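Long-range contact in mucosa-associated lymphoid tissue lymphoma translocation protein 1 (Isoform 2) (Homo sapiens, PDB 3BFO), which is probably a cysteine protease of the paracaspase type, of which the second C2-type immunoglobulin-like domain forms this structure: residues K14-V26 with T48-E60. Residues are numbered along the deposited sequence; the frame is centred on the assembly and turned at random. Where two conformers were deposited one is given.
Sequences KLMPGSTLVLQCV and TKKLYMVPYVDLE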
ATOM      1  N   LYS A  14     -13.623   4.763  -1.841  1.00 18.17           N
ATOM      2  CA  LYS A  14     -14.785   4.925  -0.978  1.00 19.24           C
ATOM      3  C   LYS A  14     -15.579   3.647  -1.046  1.00 17.06           C
ATOM      4  O   LYS A  14     -16.111   3.274  -2.092  1.00 18.35           O
ATOM      5  CB  LYS A  14     -15.670   6.114  -1.433  1.00 20.47           C
ATOM      6  CG  LYS A  14     -16.790   6.479  -0.436  1.00 26.70           C
ATOM      7  CD  LYS A  14     -17.913   7.372  -0.997  1.00 26.74           C
ATOM      8  N   LEU A  15     -15.593   2.914   0.066  1.00 16.63           N
ATOM      9  CA  LEU A  15     -16.110   1.546   0.099  1.00 15.59           C
ATOM     10  C   LEU A  15     -17.266   1.439   1.065  1.00 17.73           C
ATOM     11  O   LEU A  15     -17.397   2.237   1.976  1.00 21.06           O
ATOM     12  CB  LEU A  15     -15.003   0.584   0.565  1.00 15.96           C
ATOM     13  CG  LEU A  15     -13.787   0.562  -0.372  1.00 15.59           C
ATOM     14  CD1 LEU A  15     -12.724  -0.364   0.215  1.00 15.94           C
ATOM     15  CD2 LEU A  15     -14.148   0.133  -1.796  1.00 15.70           C
ATOM     16  N   MET A  16     -18.082   0.408   0.876  0.50 17.21           N
ATOM     17  CA  MET A  16     -19.122   0.081   1.850  0.50 18.94           C
ATOM     18  C   MET A  16     -18.688  -1.122   2.690  0.50 17.50           C
ATOM     19  O   MET A  16     -17.868  -1.937   2.235  0.50 15.45           O
ATOM     20  CB  MET A  16     -20.423  -0.194   1.124  0.50 18.83           C
ATOM     21  CG  MET A  16     -20.548  -1.399   0.277  0.50 21.01           C
ATOM     22  SD  MET A  16     -22.191  -1.376  -0.498  0.50 27.09           S
ATOM     23  CE  MET A  16     -23.259  -1.282   0.941  0.50 25.34           C
ATOM     24  N   PRO A  17     -19.239  -1.285   3.909  1.00 18.93           N
ATOM     25  CA  PRO A  17     -18.909  -2.505   4.632  1.00 18.25           C
ATOM     26  C   PRO A  17     -19.253  -3.717   3.725  1.00 17.43           C
ATOM     27  O   PRO A  17     -20.286  -3.729   3.071  1.00 19.46           O
ATOM     28  CB  PRO A  17     -19.777  -2.410   5.903  1.00 20.97           C
ATOM     29  CG  PRO A  17     -19.938  -0.942   6.078  1.00 22.04           C
ATOM     30  CD  PRO A  17     -20.112  -0.386   4.695  1.00 20.94           C
ATOM     31  N   GLY A  18     -18.406  -4.733   3.729  1.00 17.64           N
ATOM     32  CA  GLY A  18     -18.647  -5.905   2.931  1.00 17.33           C
ATOM     33  C   GLY A  18     -17.937  -5.876   1.594  1.00 16.60           C
ATOM     34  O   GLY A  18     -17.791  -6.917   0.976  1.00 19.01           O
ATOM     35  N   SER A  19     -17.510  -4.682   1.143  0.50 14.49           N
ATOM     36  CA  SER A  19     -16.774  -4.476  -0.141  0.50 14.14           C
ATOM     37  C   SER A  19     -15.362  -5.015   0.010  0.50 13.91           C
ATOM     38  O   SER A  19     -14.975  -5.472   1.086  0.50 13.45           O
ATOM     39  CB  SER A  19     -16.658  -2.979  -0.436  0.50 14.53           C
ATOM     40  OG  SER A  19     -17.922  -2.424  -0.761  0.50 16.32           O
ATOM     41  N   THR A  20     -14.600  -5.006  -1.079  1.00 14.15           N
ATOM     42  CA  THR A  20     -13.230  -5.431  -1.051  1.00 14.18           C
ATOM     43  C   THR A  20     -12.302  -4.225  -1.093  1.00 13.64           C
ATOM     44  O   THR A  20     -12.496  -3.293  -1.886  1.00 13.83           O
ATOM     45  CB  THR A  20     -12.946  -6.372  -2.243  1.00 15.06           C
ATOM     46  OG1 THR A  20     -13.781  -7.542  -2.093  1.00 18.57           O
ATOM     47  CG2 THR A  20     -11.490  -6.787  -2.305  1.00 16.98           C
ATOM     48  N   LEU A  21     -11.277  -4.240  -0.247  1.00 13.19           N
ATOM     49  CA  LEU A  21     -10.203  -3.278  -0.331  1.00 14.17           C
ATOM     50  C   LEU A  21      -9.067  -3.856  -1.129  1.00 13.71           C
ATOM     51  O   LEU A  21      -8.577  -4.908  -0.789  1.00 13.99           O
ATOM     52  CB  LEU A  21      -9.741  -2.930   1.088  1.00 14.31           C
ATOM     53  CG  LEU A  21      -8.519  -2.020   1.134  1.00 16.16           C
ATOM     54  CD1 LEU A  21      -8.697  -0.744   0.300  1.00 17.03           C
ATOM     55  CD2 LEU A  21      -8.184  -1.719   2.623  1.00 17.90           C
ATOM     56  N   VAL A  22      -8.650  -3.144  -2.176  0.50 15.39           N
ATOM     57  CA  VAL A  22      -7.479  -3.550  -2.974  0.50 15.68           C
ATOM     58  C   VAL A  22      -6.556  -2.354  -3.156  0.50 15.04           C
ATOM     59  O   VAL A  22      -6.952  -1.399  -3.785  0.50 14.12           O
ATOM     60  CB  VAL A  22      -7.926  -4.052  -4.367  0.50 17.03           C
ATOM     61  CG1 VAL A  22      -6.748  -4.322  -5.255  0.50 18.31           C
ATOM     62  CG2 VAL A  22      -8.742  -5.306  -4.220  0.50 17.85           C
ATOM     63  N   LEU A  23      -5.339  -2.396  -2.588  1.00 13.86           N
ATOM     64  CA  LEU A  23      -4.329  -1.365  -2.761  1.00 14.11           C
ATOM     65  C   LEU A  23      -3.151  -1.990  -3.475  1.00 14.01           C
ATOM     66  O   LEU A  23      -2.786  -3.127  -3.222  1.00 14.79           O
ATOM     67  CB  LEU A  23      -3.919  -0.801  -1.389  1.00 15.49           C
ATOM     68  CG  LEU A  23      -4.958   0.065  -0.717  1.00 15.72           C
ATOM     69  CD1 LEU A  23      -4.570   0.341   0.742  1.00 19.20           C
ATOM     70  CD2 LEU A  23      -5.133   1.375  -1.453  1.00 18.81           C
ATOM     71  N   GLN A  24      -2.554  -1.238  -4.395  1.00 13.71           N
ATOM     72  CA  GLN A  24      -1.442  -1.750  -5.160  1.00 13.28           C
ATOM     73  C   GLN A  24      -0.345  -0.693  -5.255  1.00 13.05           C
ATOM     74  O   GLN A  24      -0.641   0.492  -5.478  1.00 14.53           O
ATOM     75  CB  GLN A  24      -1.920  -2.133  -6.566  1.00 14.41           C
ATOM     76  CG  GLN A  24      -0.823  -2.867  -7.418  1.00 16.33           C
ATOM     77  CD  GLN A  24      -1.350  -3.514  -8.720  1.00 15.83           C
ATOM     78  OE1 GLN A  24      -2.365  -3.083  -9.231  1.00 21.71           O
ATOM     79  NE2 GLN A  24      -0.707  -4.524  -9.203  1.00 16.42           N
ATOM     80  N   CYS A  25       0.892  -1.148  -5.173  1.00 12.83           N
ATOM     81  CA  CYS A  25       2.058  -0.279  -5.413  1.00 12.79           C
ATOM     82  C   CYS A  25       3.055  -1.149  -6.133  1.00 13.00           C
ATOM     83  O   CYS A  25       3.354  -2.237  -5.682  1.00 14.02           O
ATOM     84  CB  CYS A  25       2.580   0.222  -4.049  1.00 14.18           C
ATOM     85  SG  CYS A  25       4.013   1.322  -4.287  1.00 15.10           S
ATOM     86  N   VAL A  26       3.562  -0.680  -7.288  1.00 14.20           N
ATOM     87  CA  VAL A  26       4.528  -1.448  -8.068  1.00 14.94           C
ATOM     88  C   VAL A  26       5.701  -0.569  -8.387  1.00 14.86           C
ATOM     89  O   VAL A  26       5.506   0.563  -8.842  1.00 15.95           O
ATOM     90  CB  VAL A  26       3.944  -1.969  -9.389  1.00 16.81           C
ATOM     91  CG1 VAL A  26       4.980  -2.878 -10.118  1.00 19.10           C
ATOM     92  CG2 VAL A  26       2.655  -2.701  -9.157  1.00 18.70           C
ATOM     93  N   THR A  48       3.874  -7.349   2.693  1.00 14.31           N
ATOM     94  CA  THR A  48       5.142  -7.023   2.030  1.00 15.04           C
ATOM     95  C   THR A  48       5.048  -7.298   0.546  1.00 13.72           C
ATOM     96  O   THR A  48       6.055  -7.506  -0.120  1.00 15.72           O
ATOM     97  CB  THR A  48       6.305  -7.810   2.643  1.00 17.13           C
ATOM     98  OG1 THR A  48       6.025  -9.200   2.521  1.00 17.61           O
ATOM     99  CG2 THR A  48       6.512  -7.442   4.073  1.00 18.14           C
ATOM    100  N   LYS A  49       3.833  -7.298   0.024  0.70 14.44           N
ATOM    101  CA  LYS A  49       3.569  -7.559  -1.384  0.70 14.78           C
ATOM    102  C   LYS A  49       3.083  -6.299  -2.089  0.70 13.57           C
ATOM    103  O   LYS A  49       2.684  -5.350  -1.435  0.70 13.02           O
ATOM    104  CB  LYS A  49       2.531  -8.684  -1.537  0.70 16.09           C
ATOM    105  CG  LYS A  49       2.933  -9.979  -0.941  0.70 21.14           C
ATOM    106  CD  LYS A  49       4.147 -10.559  -1.674  0.70 23.87           C
ATOM    107  CE  LYS A  49       4.445 -11.982  -1.196  0.70 25.19           C
ATOM    108  NZ  LYS A  49       3.378 -12.950  -1.607  0.70 28.22           N
ATOM    109  N   LYS A  50       3.187  -6.309  -3.426  1.00 14.34           N
ATOM    110  CA  LYS A  50       2.719  -5.190  -4.221  1.00 14.43           C
ATOM    111  C   LYS A  50       1.217  -4.939  -4.004  1.00 13.53           C
ATOM    112  O   LYS A  50       0.771  -3.792  -4.081  1.00 15.16           O
ATOM    113  CB  LYS A  50       2.977  -5.466  -5.710  1.00 15.81           C
ATOM    114  CG  LYS A  50       4.440  -5.471  -6.053  1.00 17.00           C
ATOM    115  CD  LYS A  50       4.651  -5.958  -7.498  1.00 21.10           C
ATOM    116  CE  LYS A  50       6.107  -5.900  -7.952  1.00 24.96           C
ATOM    117  NZ  LYS A  50       6.260  -6.485  -9.318  1.00 29.85           N
ATOM    118  N   LEU A  51       0.448  -6.009  -3.733  1.00 14.73           N
ATOM    119  CA  LEU A  51      -0.961  -5.895  -3.435  1.00 14.98           C
ATOM    120  C   LEU A  51      -1.233  -6.026  -1.950  1.00 14.88           C
ATOM    121  O   LEU A  51      -0.652  -6.895  -1.282  1.00 15.86           O
ATOM    122  CB  LEU A  51      -1.735  -7.021  -4.121  1.00 17.83           C
ATOM    123  CG  LEU A  51      -1.821  -6.917  -5.614  1.00 18.46           C
ATOM    124  CD1 LEU A  51      -2.515  -8.172  -6.131  1.00 22.23           C
ATOM    125  CD2 LEU A  51      -2.631  -5.668  -6.030  1.00 22.23           C
ATOM    126  N   TYR A  52      -2.129  -5.201  -1.447  1.00 15.00           N
ATOM    127  CA  TYR A  52      -2.691  -5.371  -0.095  1.00 15.46           C
ATOM    128  C   TYR A  52      -4.189  -5.508  -0.318  1.00 15.71           C
ATOM    129  O   TYR A  52      -4.813  -4.624  -0.915  1.00 15.20           O
ATOM    130  CB  TYR A  52      -2.383  -4.179   0.815  1.00 16.44           C
ATOM    131  CG  TYR A  52      -3.115  -4.255   2.114  1.00 16.97           C
ATOM    132  CD1 TYR A  52      -2.879  -5.300   2.988  1.00 18.26           C
ATOM    133  CD2 TYR A  52      -4.085  -3.352   2.477  1.00 16.29           C
ATOM    134  CE1 TYR A  52      -3.568  -5.420   4.203  1.00 17.44           C
ATOM    135  CE2 TYR A  52      -4.770  -3.438   3.659  1.00 17.11           C
ATOM    136  CZ  TYR A  52      -4.515  -4.468   4.534  1.00 15.88           C
ATOM    137  OH  TYR A  52      -5.208  -4.579   5.720  1.00 17.86           O
ATOM    138  N   MET A  53      -4.795  -6.623   0.120  0.50 16.59           N
ATOM    139  CA  MET A  53      -6.231  -6.832  -0.169  0.50 18.83           C
ATOM    140  C   MET A  53      -6.935  -7.430   1.017  0.50 17.12           C
ATOM    141  O   MET A  53      -6.470  -8.421   1.559  0.50 18.39           O
ATOM    142  CB  MET A  53      -6.428  -7.786  -1.343  0.50 19.75           C
ATOM    143  CG  MET A  53      -5.866  -7.279  -2.600  0.50 21.83           C
ATOM    144  SD  MET A  53      -5.883  -8.517  -3.861  0.50 28.10           S
ATOM    145  CE  MET A  53      -7.550  -8.245  -4.431  0.50 22.04           C
ATOM    146  N   VAL A  54      -8.067  -6.813   1.350  1.00 15.78           N
ATOM    147  CA  VAL A  54      -8.941  -7.209   2.451  1.00 15.03           C
ATOM    148  C   VAL A  54     -10.292  -7.553   1.823  1.00 15.88           C
ATOM    149  O   VAL A  54     -10.948  -6.698   1.244  1.00 16.11           O
ATOM    150  CB  VAL A  54      -9.130  -6.086   3.484  1.00 16.46           C
ATOM    151  CG1 VAL A  54     -10.142  -6.488   4.574  1.00 18.83           C
ATOM    152  CG2 VAL A  54      -7.803  -5.655   4.082  1.00 19.44           C
ATOM    153  N   PRO A  55     -10.730  -8.808   1.940  1.00 17.93           N
ATOM    154  CA  PRO A  55     -11.889  -9.209   1.167  1.00 20.94           C
ATOM    155  C   PRO A  55     -13.189  -8.625   1.481  1.00 21.73           C
ATOM    156  O   PRO A  55     -13.960  -8.313   0.581  1.00 22.79           O
ATOM    157  CB  PRO A  55     -11.949 -10.731   1.320  1.00 22.55           C
ATOM    158  CG  PRO A  55     -11.136 -11.058   2.508  1.00 21.79           C
ATOM    159  CD  PRO A  55     -10.087  -9.954   2.632  1.00 18.92           C
ATOM    160  N   TYR A  56     -13.476  -8.456   2.759  1.00 20.18           N
ATOM    161  CA  TYR A  56     -14.772  -7.970   3.222  1.00 22.19           C
ATOM    162  C   TYR A  56     -14.386  -6.915   4.249  1.00 21.43           C
ATOM    163  O   TYR A  56     -13.932  -7.247   5.372  1.00 23.13           O
ATOM    164  CB  TYR A  56     -15.564  -9.065   4.009  1.00 25.45           C
ATOM    165  CG  TYR A  56     -15.965 -10.300   3.216  1.00 27.63           C
ATOM    166  CD1 TYR A  56     -17.136 -10.321   2.457  1.00 31.49           C
ATOM    167  CD2 TYR A  56     -15.175 -11.436   3.245  1.00 27.81           C
ATOM    168  CE1 TYR A  56     -17.491 -11.471   1.725  1.00 33.03           C
ATOM    169  CE2 TYR A  56     -15.494 -12.551   2.507  1.00 30.25           C
ATOM    170  CZ  TYR A  56     -16.647 -12.574   1.769  1.00 31.66           C
ATOM    171  OH  TYR A  56     -16.931 -13.718   1.053  1.00 33.97           O
ATOM    172  N   VAL A  57     -14.511  -5.661   3.911  1.00 17.90           N
ATOM    173  CA  VAL A  57     -14.094  -4.589   4.804  1.00 19.12           C
ATOM    174  C   VAL A  57     -15.146  -4.211   5.812  1.00 19.63           C
ATOM    175  O   VAL A  57     -16.352  -4.463   5.661  1.00 19.14           O
ATOM    176  CB  VAL A  57     -13.708  -3.332   4.061  1.00 18.78           C
ATOM    177  CG1 VAL A  57     -12.555  -3.555   3.147  1.00 19.86           C
ATOM    178  CG2 VAL A  57     -14.879  -2.688   3.282  1.00 19.04           C
ATOM    179  N   ASP A  58     -14.654  -3.617   6.894  1.00 21.01           N
ATOM    180  CA  ASP A  58     -15.553  -2.982   7.858  1.00 22.96           C
ATOM    181  C   ASP A  58     -14.886  -1.720   8.336  1.00 21.57           C
ATOM    182  O   ASP A  58     -13.824  -1.330   7.822  1.00 20.86           O
ATOM    183  CB  ASP A  58     -15.949  -3.938   8.992  1.00 24.99           C
ATOM    184  CG  ASP A  58     -17.377  -3.709   9.471  1.00 29.85           C
ATOM    185  OD1 ASP A  58     -17.923  -2.567   9.402  1.00 33.95           O
ATOM    186  OD2 ASP A  58     -17.982  -4.713   9.909  1.00 34.29           O
ATOM    187  N   LEU A  59     -15.481  -1.061   9.330  1.00 21.73           N
ATOM    188  CA  LEU A  59     -14.999   0.277   9.703  1.00 21.21           C
ATOM    189  C   LEU A  59     -13.553   0.245  10.172  1.00 21.14           C
ATOM    190  O   LEU A  59     -12.840   1.241  10.055  1.00 21.86           O
ATOM    191  CB  LEU A  59     -15.898   0.907  10.787  1.00 22.77           C
ATOM    192  CG  LEU A  59     -17.379   1.031  10.410  1.00 25.80           C
ATOM    193  CD1 LEU A  59     -18.117   1.716  11.555  1.00 29.05           C
ATOM    194  CD2 LEU A  59     -17.576   1.787   9.108  1.00 28.55           C
ATOM    195  N   GLU A  60     -13.125  -0.894  10.712  1.00 20.69           N
ATOM    196  CA  GLU A  60     -11.748  -1.004  11.191  1.00 22.31           C
ATOM    197  C   GLU A  60     -10.723  -0.819  10.075  1.00 21.36           C
ATOM    198  O   GLU A  60      -9.564  -0.502  10.334  1.00 22.82           O
ATOM    199  CB  GLU A  60     -11.489  -2.342  11.889  1.00 24.09           C
ATOM    200  CG  GLU A  60     -11.599  -3.545  10.962  1.00 28.56           C
ATOM    201  CD  GLU A  60     -11.082  -4.827  11.592  1.00 35.42           C
ATOM    202  OE1 GLU A  60      -9.959  -4.829  12.130  1.00 38.88           O
ATOM    203  OE2 GLU A  60     -11.802  -5.835  11.549  1.00 38.78           O
TER
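L23 and Y52 exchange two nearly straight backbone bonds, L23 N to Y52 O and Y52 N to L23 O, both 2.8 Å, at the middle of an antiparallel ladder between strands 21-24 and 51-54. L21 and V54 form the next hydrogen-bonded pair, and C25 N reaches K50 O (2.9 Å). Beyond the strands the pairing continues through loop: V57 N bonds S19 O, and G18 N, in the type II turn from M16 to S19, gives a bond to V57 O (2.8 Å, 166° at the hydrogen). T20 OG1, turned to the backbone N side (chi1 -62°), donates to P55 O at 2.8 Å, coming in 18° off the carbonyl plane. Apolar contacts differ between the faces. Inward, L23 CD1 lies at the edge of the Y52 ring, 4.1 Å from Y52 CD2, and V57 CG1 presses on L21 CB (3.5 Å); I83, Y65 and V81 of the facing sheet cover L21 and L23. On the other face the Q24 chain lies alongside L51, whose CD2 touches Q24 CG at 3.6 Å. With an alanine at Q24, which keeps only CB, L51 CD2 would probably lose the glutamine chain beyond CB that runs alongside it. K50 stretches across V26, its aliphatic chain touching the valine methyls. The backbone bonds thus fasten the outermost strand 51-54 to strand 21-28, whose L21 and L23 pack against the facing sheet of the immunoglobulin beta-sandwich.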